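Local coordinates for protein lipase (Pelosinus fermentans, PDB 5AH0) that hydrolyses ester bonds as a lipase and also breaks down the synthetic polyester poly(butylene adipate-co-terephthalate), at residues Gln125-Gly130 against Ser151-Ile156; Phe260-Cys265 against Ala377-Gln382. All coordinates share one frame; numbering follows the deposited sequence.

Interaction 1: residues Gln125-Gly130 against Ser151-Ile156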
loop_
_atom_site.group_PDB
_atom_site.type_symbol
_atom_site.label_atom_id
_atom_site.label_comp_id
_atom_site.label_asym_id
_atom_site.label_seq_id
_atom_site.Cartn_x
_atom_site.Cartn_y
_atom_site.Cartn_z
ATOM N N GLN A 125 3.437 13.888 -1.177
ATOM C CA GLN A 125 4.711 14.573 -1.384
ATOM C C GLN A 125 4.758 15.178 -2.784
ATOM O O GLN A 125 5.240 16.293 -2.975
ATOM C CB GLN A 125 5.892 13.628 -1.176
ATOM C CG GLN A 125 7.227 14.358 -1.116
ATOM C CD GLN A 125 7.422 15.137 0.176
ATOM O OE1 GLN A 125 6.931 14.745 1.237
ATOM N NE2 GLN A 125 8.101 16.274 0.081
ATOM N N LEU A 126 4.251 14.429 -3.756
ATOM C CA LEU A 126 4.205 14.872 -5.137
ATOM C C LEU A 126 3.108 15.918 -5.336
ATOM O O LEU A 126 3.288 16.882 -6.090
ATOM C CB LEU A 126 3.987 13.674 -6.060
ATOM C CG LEU A 126 5.230 12.781 -6.137
ATOM C CD1 LEU A 126 5.011 11.574 -7.041
ATOM C CD2 LEU A 126 6.438 13.593 -6.592
ATOM N N LEU A 127 1.986 15.741 -4.642
ATOM C CA LEU A 127 0.902 16.720 -4.684
ATOM C C LEU A 127 1.377 18.104 -4.269
ATOM O O LEU A 127 1.142 19.103 -4.963
ATOM C CB LEU A 127 -0.253 16.296 -3.778
ATOM C CG LEU A 127 -1.072 15.120 -4.280
ATOM C CD1 LEU A 127 -2.225 14.859 -3.342
ATOM C CD2 LEU A 127 -1.578 15.434 -5.678
ATOM N N LYS A 128 2.064 18.144 -3.137
ATOM C CA LYS A 128 2.462 19.400 -2.532
ATOM C C LYS A 128 3.588 20.079 -3.280
ATOM O O LYS A 128 3.566 21.294 -3.472
ATOM C CB LYS A 128 2.885 19.171 -1.083
ATOM C CG LYS A 128 1.745 19.019 -0.115
ATOM C CD LYS A 128 0.945 20.304 -0.103
ATOM C CE LYS A 128 0.086 20.395 1.124
ATOM N NZ LYS A 128 0.940 20.236 2.341
ATOM N N GLU A 129 4.579 19.301 -3.698
ATOM C CA GLU A 129 5.816 19.901 -4.182
ATOM C C GLU A 129 6.293 19.368 -5.527
ATOM O O GLU A 129 7.344 19.779 -6.012
ATOM C CB GLU A 129 6.903 19.712 -3.128
ATOM C CG GLU A 129 6.509 20.304 -1.787
ATOM C CD GLU A 129 7.409 19.863 -0.664
ATOM O OE1 GLU A 129 8.579 19.531 -0.941
ATOM O OE2 GLU A 129 6.936 19.820 0.492
ATOM N N GLY A 130 5.514 18.475 -6.132
ATOM C CA GLY A 130 5.848 17.923 -7.433
ATOM C C GLY A 130 7.261 17.382 -7.495
ATOM O O GLY A 130 7.847 17.023 -6.472
ATOM N N SER A 151 -2.883 20.960 -2.266
ATOM C CA SER A 151 -3.235 20.433 -0.963
ATOM C C SER A 151 -4.613 19.772 -1.050
ATOM O O SER A 151 -5.635 20.392 -0.756
ATOM C CB SER A 151 -3.206 21.537 0.093
ATOM O OG SER A 151 -3.532 21.024 1.372
ATOM N N TRP A 152 -4.621 18.513 -1.489
ATOM C CA TRP A 152 -5.850 17.785 -1.819
ATOM C C TRP A 152 -6.193 16.646 -0.849
ATOM O O TRP A 152 -7.161 15.905 -1.048
ATOM C CB TRP A 152 -5.731 17.223 -3.237
ATOM C CG TRP A 152 -5.651 18.269 -4.315
ATOM C CD1 TRP A 152 -5.647 19.631 -4.153
ATOM C CD2 TRP A 152 -5.562 18.034 -5.725
ATOM N NE1 TRP A 152 -5.572 20.253 -5.379
ATOM C CE2 TRP A 152 -5.519 19.296 -6.359
ATOM C CE3 TRP A 152 -5.523 16.880 -6.515
ATOM C CZ2 TRP A 152 -5.434 19.432 -7.740
ATOM C CZ3 TRP A 152 -5.439 17.018 -7.889
ATOM C CH2 TRP A 152 -5.394 18.286 -8.487
ATOM N N VAL A 153 -5.378 16.492 0.185
ATOM C CA VAL A 153 -5.525 15.377 1.104
ATOM C C VAL A 153 -5.648 15.924 2.514
ATOM O O VAL A 153 -4.860 16.779 2.922
ATOM C CB VAL A 153 -4.333 14.404 1.010
ATOM C CG1 VAL A 153 -4.415 13.324 2.100
ATOM C CG2 VAL A 153 -4.275 13.786 -0.377
ATOM N N HIS A 154 -6.649 15.458 3.254
ATOM C CA HIS A 154 -6.886 16.002 4.579
ATOM C C HIS A 154 -6.219 15.140 5.645
ATOM O O HIS A 154 -5.666 15.647 6.624
ATOM C CB HIS A 154 -8.381 16.135 4.854
ATOM C CG HIS A 154 -8.695 17.092 5.959
ATOM N ND1 HIS A 154 -9.058 16.683 7.224
ATOM C CD2 HIS A 154 -8.670 18.446 5.993
ATOM C CE1 HIS A 154 -9.257 17.744 7.987
ATOM N NE2 HIS A 154 -9.031 18.826 7.263
ATOM N N SER A 155 -6.291 13.829 5.466
ATOM C CA SER A 155 -5.686 12.914 6.415
ATOM C C SER A 155 -5.117 11.692 5.742
ATOM O O SER A 155 -5.545 11.299 4.658
ATOM C CB SER A 155 -6.705 12.467 7.458
ATOM O OG SER A 155 -7.784 11.795 6.829
ATOM N N ILE A 156 -4.168 11.071 6.426
ATOM C CA ILE A 156 -3.606 9.821 5.981
ATOM C C ILE A 156 -3.676 8.821 7.129
ATOM O O ILE A 156 -3.141 9.063 8.217
ATOM C CB ILE A 156 -2.154 9.999 5.507
ATOM C CG1 ILE A 156 -2.120 10.692 4.142
ATOM C CG2 ILE A 156 -1.420 8.661 5.463
ATOM C CD1 ILE A 156 -0.740 10.696 3.520
#
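Leu-127 and Val-153 meet inside a beta-alpha-beta crossover of the alpha/beta hydrolase fold, in which helix 116-129 connects the parallel neighbours 108-113 and 153-159. Their side chains cross at about a right angle and touch through one methyl each: CD1 of Leu-127 lies 3.8 Å from CG2 of Val-153. That valine branch points at the helix because it sits beside the backbone N, while CG1 lies anti to that nitrogen (chi1 173°). The same leucine methyl also comes within 4.2 Å of Trp-152 CB, and the other, CD2, approaches the indole obliquely. Tyr-62 of helix 54-66 touches both Leu-127 and Trp-152.

One residue further along the helix the contact changes character. Lys-128 forms no hydrogen bond to the opposing segment; its chain, bent at chi2 and chi4, brings CE against Ser-151 while its ammonium group makes a salt bridge with Asp-256. Backbone hydrogen bonds of Leu-127 with Lys-150 and of Lys-128 with Gly-149 hold the helix end to the chain entering the strand. The lysine touches through CE, 3.6 Å from Ser-151 CB and 3.7 Å from Ser-151 OG.

Interaction 2: residues Phe260-Cys265 against Ala377-Gln382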
loop_
_atom_site.group_PDB
_atom_site.type_symbol
_atom_site.label_atom_id
_atom_site.label_comp_id
_atom_site.label_asym_id
_atom_site.label_seq_id
_atom_site.Cartn_x
_atom_site.Cartn_y
_atom_site.Cartn_z
ATOM N N PHE A 260 -2.626 9.315 10.885
ATOM C CA PHE A 260 -2.919 8.248 11.836
ATOM C C PHE A 260 -2.271 6.941 11.383
ATOM O O PHE A 260 -2.439 6.519 10.236
ATOM C CB PHE A 260 -4.428 8.052 11.987
ATOM C CG PHE A 260 -5.151 9.270 12.465
ATOM C CD1 PHE A 260 -5.257 9.543 13.818
ATOM C CD2 PHE A 260 -5.723 10.149 11.563
ATOM C CE1 PHE A 260 -5.929 10.667 14.264
ATOM C CE2 PHE A 260 -6.391 11.275 12.000
ATOM C CZ PHE A 260 -6.492 11.534 13.357
ATOM N N SER A 261 -1.563 6.290 12.302
ATOM C CA SER A 261 -0.917 5.016 12.010
ATOM C C SER A 261 -1.333 3.943 13.011
ATOM O O SER A 261 -1.244 4.136 14.225
ATOM C CB SER A 261 0.595 5.166 12.026
ATOM O OG SER A 261 1.046 5.338 13.354
ATOM N N TYR A 262 -1.797 2.815 12.490
ATOM C CA TYR A 262 -2.158 1.679 13.311
ATOM C C TYR A 262 -1.086 0.612 13.200
ATOM O O TYR A 262 -0.592 0.349 12.108
ATOM C CB TYR A 262 -3.516 1.123 12.883
ATOM C CG TYR A 262 -4.677 2.009 13.259
ATOM C CD1 TYR A 262 -5.106 3.021 12.415
ATOM C CD2 TYR A 262 -5.340 1.835 14.468
ATOM C CE1 TYR A 262 -6.164 3.840 12.759
ATOM C CE2 TYR A 262 -6.400 2.650 14.824
ATOM C CZ TYR A 262 -6.811 3.648 13.969
ATOM O OH TYR A 262 -7.866 4.454 14.325
ATOM N N SER A 263 -0.715 0.007 14.327
ATOM C CA SER A 263 0.312 -1.032 14.327
ATOM C C SER A 263 -0.266 -2.397 14.645
ATOM O O SER A 263 -1.155 -2.527 15.490
ATOM C CB SER A 263 1.413 -0.693 15.325
ATOM O OG SER A 263 2.255 0.318 14.801
ATOM N N THR A 264 0.242 -3.414 13.956
ATOM C CA THR A 264 -0.228 -4.788 14.125
ATOM C C THR A 264 0.861 -5.698 14.643
ATOM O O THR A 264 2.043 -5.475 14.408
ATOM C CB THR A 264 -0.730 -5.380 12.813
ATOM O OG1 THR A 264 0.299 -5.224 11.821
ATOM C CG2 THR A 264 -1.999 -4.661 12.359
ATOM N N CYS A 265 0.448 -6.748 15.332
ATOM C CA CYS A 265 1.381 -7.708 15.885
ATOM C C CYS A 265 0.633 -9.002 16.085
ATOM O O CYS A 265 -0.519 -8.978 16.509
ATOM C CB CYS A 265 1.977 -7.222 17.212
ATOM S SG CYS A 265 3.370 -8.258 17.769
ATOM N N ALA A 377 -14.022 5.793 9.815
ATOM C CA ALA A 377 -14.629 6.822 8.958
ATOM C C ALA A 377 -15.283 7.949 9.764
ATOM O O ALA A 377 -15.164 9.120 9.395
ATOM C CB ALA A 377 -15.646 6.207 8.029
ATOM N N GLU A 378 -15.977 7.593 10.847
ATOM C CA GLU A 378 -16.585 8.585 11.737
ATOM C C GLU A 378 -15.526 9.529 12.271
ATOM O O GLU A 378 -15.710 10.745 12.246
ATOM C CB GLU A 378 -17.309 7.926 12.915
ATOM C CG GLU A 378 -18.528 7.097 12.547
ATOM C CD GLU A 378 -19.114 6.332 13.740
ATOM O OE1 GLU A 378 -18.403 6.147 14.757
ATOM O OE2 GLU A 378 -20.294 5.925 13.663
ATOM N N LYS A 379 -14.414 8.961 12.736
ATOM C CA LYS A 379 -13.331 9.758 13.289
ATOM C C LYS A 379 -12.819 10.728 12.227
ATOM O O LYS A 379 -12.626 11.921 12.490
ATOM C CB LYS A 379 -12.196 8.865 13.803
ATOM C CG LYS A 379 -11.111 9.626 14.571
ATOM C CD LYS A 379 -10.295 8.725 15.518
ATOM C CE LYS A 379 -9.357 7.805 14.754
ATOM N NZ LYS A 379 -8.418 8.627 13.946
ATOM N N LEU A 380 -12.649 10.215 11.015
ATOM C CA LEU A 380 -12.107 10.999 9.917
ATOM C C LEU A 380 -13.063 12.107 9.496
ATOM O O LEU A 380 -12.638 13.125 8.959
ATOM C CB LEU A 380 -11.793 10.094 8.727
ATOM C CG LEU A 380 -10.667 9.094 8.983
ATOM C CD1 LEU A 380 -10.471 8.200 7.783
ATOM C CD2 LEU A 380 -9.388 9.845 9.310
ATOM N N SER A 381 -14.351 11.908 9.747
ATOM C CA SER A 381 -15.343 12.890 9.350
ATOM C C SER A 381 -15.588 13.885 10.477
ATOM O O SER A 381 -16.370 14.817 10.329
ATOM C CB SER A 381 -16.656 12.207 8.960
ATOM O OG SER A 381 -17.343 11.741 10.107
ATOM N N GLN A 382 -14.927 13.671 11.610
ATOM C CA GLN A 382 -15.051 14.593 12.729
ATOM C C GLN A 382 -13.890 15.583 12.750
ATOM O O GLN A 382 -13.902 16.545 13.519
ATOM C CB GLN A 382 -15.131 13.816 14.042
ATOM C CG GLN A 382 -16.476 13.139 14.254
ATOM C CD GLN A 382 -16.500 12.225 15.469
ATOM O OE1 GLN A 382 -15.578 12.233 16.286
ATOM N NE2 GLN A 382 -17.552 11.420 15.585
#
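The ammonium nitrogen of Lys-379 is set over one face of the Phe-260 ring, a cation-pi contact in which NZ stands 3.3 Å from the ring centroid and 16° off the ring normal. It is not quite central: it leans toward the rim on the side of CD1 and CE1, the latter being the closest carbon to NZ at 3.2 Å, yet the farthest ring carbons, CD2 and CE2 of Phe-260, are still only 3.9 Å from NZ of Lys-379. The lysine reaches this position from the helix with CG anti to the backbone N (chi1 -172°), after which bends at chi3 and chi4 curl its end over the aromatic face.

Phe-260 and Tyr-262, two residues apart on the strand, both direct their side chains at the helix and share the lysine between them. The Phe-260 ring faces the ammonium group, whereas the tyrosine hydroxyl OH packs against the methylene CE of Lys-379 at 3.7 Å. Leu-380 adds an apolar touch, its CD2 lying 4.3 Å from CE2 of Phe-260 in an oblique approach. Replacing Phe-260 with an alanine would probably leave the ammonium group of Lys-379 without its aromatic face and open a gap beside the Leu-380 methyl.

Beyond Lys-379 the chain is fastened locally: Ser-381 OG donates to Glu-378 O over 2.9 Å, tilted 27° from the carbonyl plane, and one of two weak bonds from Ser-381 N reaches the same oxygen. Through Lys-379 and Leu-380, helix 370-380 lies against the parallel sheet, where Tyr-262 also meets Trp-372 of this helix edge-to-face, and strand 258-265 runs between strand 153-159 on one flank and strands 346-348 and 352-353 on the other.

Followed from the N terminus, the chain first closes interaction 1, a short loop with 20 residues between its segments. Only afterwards does it enter 260-265, and 111 more residues pass before 377-382 completes interaction 2. The two are therefore in series, neither nested nor crossed. They illustrate how an alpha/beta sheet is covered from both sides: helix 116-129 packs on one face and helix 370-380 on the opposite one. The link between them is the sheet itself, since strands 153-159 and 258-265 are parallel neighbours, with a probable hydrogen bond between Ile-156 O and Phe-260 N at 2.7 Å. Leu-380 CD2 also packs against Ser-155 OG.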